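Local atomic coordinates of extracellular ligand-binding receptor (Verminephrobacter eiseniae, PDB entry 4M88), a protein that probably binds an amino acid outside the cytoplasm and delivers it to an ABC transporter for uptake. Residues 82-85 / 86-89; 316-319 / 320-324. All coordinates share one frame; numbering follows the deposited sequence.

Interaction 1. Residues 82-85 / 86-89; sequences AAIK and RMLD
Lys85 and Asp89, one helical turn apart, are joined by a salt bridge of 2.8 Å from Lys85 NZ to Asp89 OD2, which the ammonium meets nearly along its C-O axis. CG of Lys85 stands anti to the backbone N (chi1 180°) and the chain stays extended until a bend at chi4 (-59°) turns NZ to the carboxylate; OD2 also lies 3.2 Å from Lys85 CG, alongside the aliphatic stem. Both residues are exposed, so a long lysine reaching to a short aspartate suits the solvent side. The packed side is apolar. CG2 of Ile84 lies 4.0 Å from CD1 of Leu88 and 4.2 Å from CE of selenomethionine Met87, the three side chains pointing the same way; Ile84 and Met87 continue onto Phe118. Small Ala83 lets the helix come close to Phe60 of helix 57-68. At the border Arg86 makes salt bridges through NE to Asp90 and through NH2 to Glu58 of helix 57-68. Beneath both sides run i to i+4 backbone bonds, among them Asp89 N to Lys85 O at 2.7 Å. Such a solvent-facing Lys-Asp bridge backed by apolar side chains marks an amphipathic helix, here connecting a beta-alpha-beta unit in a Rossmann-like lobe.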
ATOM      1  N   ALA A  82      -9.132   5.482   8.175  1.00 18.67           N
ATOM      2  CA  ALA A  82      -9.763   5.835   9.440  1.00 15.81           C
ATOM      3  C   ALA A  82      -9.008   5.216  10.600  1.00 21.49           C
ATOM      4  O   ALA A  82      -8.805   5.858  11.632  1.00 19.62           O
ATOM      5  CB  ALA A  82     -11.226   5.378   9.458  1.00 22.14           C
ATOM      6  N   ALA A  83      -8.613   3.955  10.421  1.00 15.92           N
ATOM      7  CA  ALA A  83      -7.871   3.221  11.435  1.00 16.24           C
ATOM      8  C   ALA A  83      -6.544   3.894  11.764  1.00 16.80           C
ATOM      9  O   ALA A  83      -6.268   4.173  12.928  1.00 13.75           O
ATOM     10  CB  ALA A  83      -7.634   1.786  10.979  1.00 17.31           C
ATOM     11  N   ILE A  84      -5.708   4.137  10.755  1.00 14.38           N
ATOM     12  CA  ILE A  84      -4.407   4.774  11.005  1.00 12.54           C
ATOM     13  C   ILE A  84      -4.554   6.186  11.564  1.00 17.88           C
ATOM     14  O   ILE A  84      -3.803   6.597  12.463  1.00 14.82           O
ATOM     15  CB  ILE A  84      -3.506   4.757   9.740  1.00 11.98           C
ATOM     16  CG1 ILE A  84      -3.200   3.317   9.328  1.00 18.18           C
ATOM     17  CG2 ILE A  84      -2.203   5.533   9.976  1.00 11.77           C
ATOM     18  CD1 ILE A  84      -2.647   3.210   7.911  1.00 19.42           C
ATOM     19  N   LYS A  85      -5.522   6.937  11.050  1.00 15.94           N
ATOM     20  CA  LYS A  85      -5.775   8.278  11.576  1.00 13.90           C
ATOM     21  C   LYS A  85      -6.141   8.225  13.063  1.00 14.55           C
ATOM     22  O   LYS A  85      -5.677   9.044  13.863  1.00 16.70           O
ATOM     23  CB  LYS A  85      -6.875   8.975  10.763  1.00 17.32           C
ATOM     24  CG  LYS A  85      -7.214  10.385  11.235  1.00 24.09           C
ATOM     25  CD  LYS A  85      -8.025  11.138  10.174  1.00 28.84           C
ATOM     26  CE  LYS A  85      -8.197  12.606  10.551  1.00 34.70           C
ATOM     27  NZ  LYS A  85      -8.893  12.739  11.864  1.00 34.62           N
ATOM     28  N   ARG A  86      -6.964   7.253  13.436  1.00 17.26           N
ATOM     29  CA  ARG A  86      -7.350   7.081  14.834  1.00 20.33           C
ATOM     30  C   ARG A  86      -6.126   6.719  15.683  1.00 15.51           C
ATOM     31  O   ARG A  86      -5.962   7.226  16.792  1.00 18.86           O
ATOM     32  CB  ARG A  86      -8.425   5.999  14.957  1.00 17.98           C
ATOM     33  CG  ARG A  86      -8.956   5.801  16.372  1.00 20.80           C
ATOM     34  CD  ARG A  86      -9.661   7.052  16.882  1.00 22.79           C
ATOM     35  NE  ARG A  86     -10.334   6.802  18.154  1.00 23.40           N
ATOM     36  CZ  ARG A  86     -11.608   6.438  18.265  1.00 27.09           C
ATOM     37  NH1 ARG A  86     -12.365   6.295  17.182  1.00 24.31           N
ATOM     38  NH2 ARG A  86     -12.132   6.224  19.462  1.00 32.31           N
HETATM   39  N   MSE A  87      -5.268   5.852  15.149  1.00 14.81           N
HETATM   40  CA  MSE A  87      -4.059   5.444  15.860  1.00 15.77           C
HETATM   41  C   MSE A  87      -3.212   6.675  16.165  1.00 16.72           C
HETATM   42  O   MSE A  87      -2.667   6.812  17.260  1.00 18.15           O
HETATM   43  CB  MSE A  87      -3.242   4.452  15.025  1.00 17.76           C
HETATM   44  CG  MSE A  87      -1.975   3.923  15.704  1.00 12.83           C
HETATM   45 SE   MSE A  87      -0.940   2.763  14.493  0.70 21.42          SE
HETATM   46  CE  MSE A  87      -0.180   4.123  13.318  1.00 16.34           C
ATOM     47  N   LEU A  88      -3.131   7.584  15.202  1.00 15.16           N
ATOM     48  CA  LEU A  88      -2.298   8.773  15.371  1.00 14.75           C
ATOM     49  C   LEU A  88      -2.986   9.845  16.225  1.00 18.21           C
ATOM     50  O   LEU A  88      -2.348  10.477  17.077  1.00 18.52           O
ATOM     51  CB  LEU A  88      -1.878   9.333  14.002  1.00 14.84           C
ATOM     52  CG  LEU A  88      -1.038   8.408  13.112  1.00 15.56           C
ATOM     53  CD1 LEU A  88      -0.958   8.943  11.692  1.00 20.80           C
ATOM     54  CD2 LEU A  88       0.371   8.221  13.675  1.00 20.15           C
ATOM     55  N   ASP A  89      -4.284  10.050  16.008  1.00 17.76           N
ATOM     56  CA  ASP A  89      -5.025  11.066  16.774  1.00 22.18           C
ATOM     57  C   ASP A  89      -5.157  10.724  18.256  1.00 24.04           C
ATOM     58  O   ASP A  89      -5.130  11.609  19.114  1.00 26.27           O
ATOM     59  CB  ASP A  89      -6.414  11.304  16.167  1.00 24.60           C
ATOM     60  CG  ASP A  89      -6.355  11.931  14.775  1.00 33.36           C
ATOM     61  OD1 ASP A  89      -5.300  12.482  14.390  1.00 34.14           O
ATOM     62  OD2 ASP A  89      -7.383  11.881  14.067  1.00 38.47           O
TER

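Interaction 2. Residues 316-319 / 320-324; sequences AATL and STMGE
The C-terminal end of helix 312-321 is built here, where the i to i+4 pattern gives way and Gly323, with phi 74°, is the first residue to leave helical geometry. Thr318 O takes two N-H groups: Met322 N at 2.9 Å, nearly in line with the C=O, and Thr321 N at 3.1 Å, from above the carbonyl plane. The hydroxyl of Thr321 donates to Ala317 O, OG1 to O 2.7 Å; a chi1 of 64° sets OG1 between the backbone N and the carbonyl carbon, from where it can turn back to the preceding turn. A short polar side chain suits this exposed place. A water bridges Ala316 O and Ser320 OG, 2.6 Å from the latter, and a second water donates to Leu319 O and Gly323 O, linking the last turn to the departing chain. The inner side is apolar. Selenomethionine Met322, extended beyond CG, lies beside Leu319, with CE 3.9 Å from Leu319 CD2, and crosses Thr318 at about a right angle, SE 4.1 Å from CG2 of Thr318. The long, flexible chain of Met322 suits this buried strip, while Thr318 OG1 is hydrogen-bonded to Asn307 OD1 and to Asn314 O. Ala301 of helix 286-303 touches Thr318, Leu319 and Met322, and Leu319 and Ser320 reach Phe119 of strand 118-119, before the chain enters strand 325-327.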
ATOM      1  N   ALA A 316      13.054  -1.665  17.216  1.00 14.44           N
ATOM      2  CA  ALA A 316      13.104  -0.253  16.836  1.00 14.04           C
ATOM      3  C   ALA A 316      14.539   0.264  16.739  1.00 13.99           C
ATOM      4  O   ALA A 316      14.872   1.010  15.819  1.00 15.68           O
ATOM      5  CB  ALA A 316      12.318   0.594  17.830  1.00 15.99           C
ATOM      6  N   ALA A 317      15.377  -0.135  17.693  1.00 14.95           N
ATOM      7  CA  ALA A 317      16.770   0.291  17.712  1.00 14.89           C
ATOM      8  C   ALA A 317      17.452  -0.208  16.448  1.00 15.86           C
ATOM      9  O   ALA A 317      18.237   0.512  15.830  1.00 18.82           O
ATOM     10  CB  ALA A 317      17.484  -0.259  18.961  1.00 14.57           C
ATOM     11  N   THR A 318      17.143  -1.440  16.059  1.00 12.41           N
ATOM     12  CA  THR A 318      17.811  -2.039  14.905  1.00 12.52           C
ATOM     13  C   THR A 318      17.342  -1.444  13.573  1.00 13.17           C
ATOM     14  O   THR A 318      18.165  -1.101  12.735  1.00 14.67           O
ATOM     15  CB  THR A 318      17.638  -3.562  14.897  1.00 15.46           C
ATOM     16  OG1 THR A 318      18.268  -4.103  16.069  1.00 17.06           O
ATOM     17  CG2 THR A 318      18.274  -4.156  13.658  1.00 14.70           C
ATOM     18  N   LEU A 319      16.014  -1.332  13.391  1.00 15.04           N
ATOM     19  CA  LEU A 319      15.465  -0.706  12.188  1.00 15.85           C
ATOM     20  C   LEU A 319      16.138   0.638  11.908  1.00 16.74           C
ATOM     21  O   LEU A 319      16.540   0.925  10.780  1.00 16.58           O
ATOM     22  CB  LEU A 319      13.953  -0.506  12.328  1.00 15.92           C
ATOM     23  CG  LEU A 319      13.100  -1.781  12.297  1.00 17.52           C
ATOM     24  CD1 LEU A 319      11.663  -1.466  12.661  1.00 18.10           C
ATOM     25  CD2 LEU A 319      13.166  -2.437  10.932  1.00 16.97           C
ATOM     26  N   SER A 320      16.324   1.450  12.944  1.00 16.67           N
ATOM     27  CA  SER A 320      16.827   2.805  12.778  1.00 17.99           C
ATOM     28  C   SER A 320      18.337   2.912  12.643  1.00 21.87           C
ATOM     29  O   SER A 320      18.837   3.967  12.272  1.00 23.43           O
ATOM     30  CB  SER A 320      16.363   3.694  13.938  1.00 25.66           C
ATOM     31  OG  SER A 320      14.955   3.821  13.939  1.00 27.91           O
ATOM     32  N   THR A 321      19.069   1.840  12.949  1.00 14.99           N
ATOM     33  CA  THR A 321      20.526   1.924  12.962  1.00 16.02           C
ATOM     34  C   THR A 321      21.243   0.905  12.076  1.00 21.60           C
ATOM     35  O   THR A 321      22.467   0.947  11.969  1.00 21.64           O
ATOM     36  CB  THR A 321      21.103   1.829  14.409  1.00 20.90           C
ATOM     37  OG1 THR A 321      20.799   0.548  14.978  1.00 18.77           O
ATOM     38  CG2 THR A 321      20.518   2.914  15.291  1.00 19.13           C
HETATM   39  N   MSE A 322      20.498   0.003  11.443  1.00 16.91           N
HETATM   40  CA  MSE A 322      21.127  -1.037  10.619  1.00 21.59           C
HETATM   41  C   MSE A 322      21.585  -0.517   9.260  1.00 24.59           C
HETATM   42  O   MSE A 322      22.299  -1.208   8.535  1.00 25.80           O
HETATM   43  CB  MSE A 322      20.185  -2.230  10.422  1.00 16.95           C
HETATM   44  CG  MSE A 322      18.925  -1.917   9.640  1.00 15.64           C
HETATM   45 SE   MSE A 322      17.606  -3.392   9.679  0.70 25.25          SE
HETATM   46  CE  MSE A 322      16.245  -2.500   8.598  1.00 18.37           C
ATOM     47  N   GLY A 323      21.165   0.694   8.911  1.00 19.91           N
ATOM     48  CA  GLY A 323      21.525   1.267   7.626  1.00 19.79           C
ATOM     49  C   GLY A 323      20.747   0.609   6.504  1.00 19.87           C
ATOM     50  O   GLY A 323      19.684   0.015   6.728  1.00 21.28           O
ATOM     51  N   GLU A 324      21.273   0.706   5.288  1.00 17.42           N
ATOM     52  CA  GLU A 324      20.594   0.130   4.132  1.00 23.17           C
ATOM     53  C   GLU A 324      20.666  -1.389   4.133  1.00 23.30           C
ATOM     54  O   GLU A 324      21.746  -1.970   4.245  1.00 27.30           O
ATOM     55  CB  GLU A 324      21.213   0.636   2.828  1.00 32.86           C
ATOM     56  CG  GLU A 324      20.639   1.939   2.315  1.00 46.08           C
ATOM     57  CD  GLU A 324      20.804   2.106   0.817  1.00 51.30           C
ATOM     58  OE1 GLU A 324      20.800   1.082   0.099  1.00 50.78           O
ATOM     59  OE2 GLU A 324      20.934   3.264   0.368  1.00 54.55           O
TER
HETATM   60  O   HOH W   1      13.704   3.576  16.204  1.00 22.09           O
HETATM   61  O   HOH W   2      17.778   1.192   8.377  1.00 19.74           O

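In the fold
From the N terminus, strand 74-76 leads into helix 81-89, which carries interaction 1 and passes on to strand 99-101 of the five-stranded parallel sheet. Much later, after the chain has built the mixed seven-stranded sheet and helix 286-303, interaction 2 ends helix 312-321 just before the small hairpin of strands 325-327 and 330-332. Each contact spans only neighbouring turns, so neither closes a long loop; they follow in series, without nesting or crossing. The centres of interactions 1 and 2 lie about 25 Å apart. The nearest atoms of interactions 1 and 2 are about 13 Å apart, so the two do not meet directly. Strand 118-119 relates them indirectly: Phe118 meets interaction 1 and Phe119 meets interaction 2, linking an early helix and a late one to one edge strand.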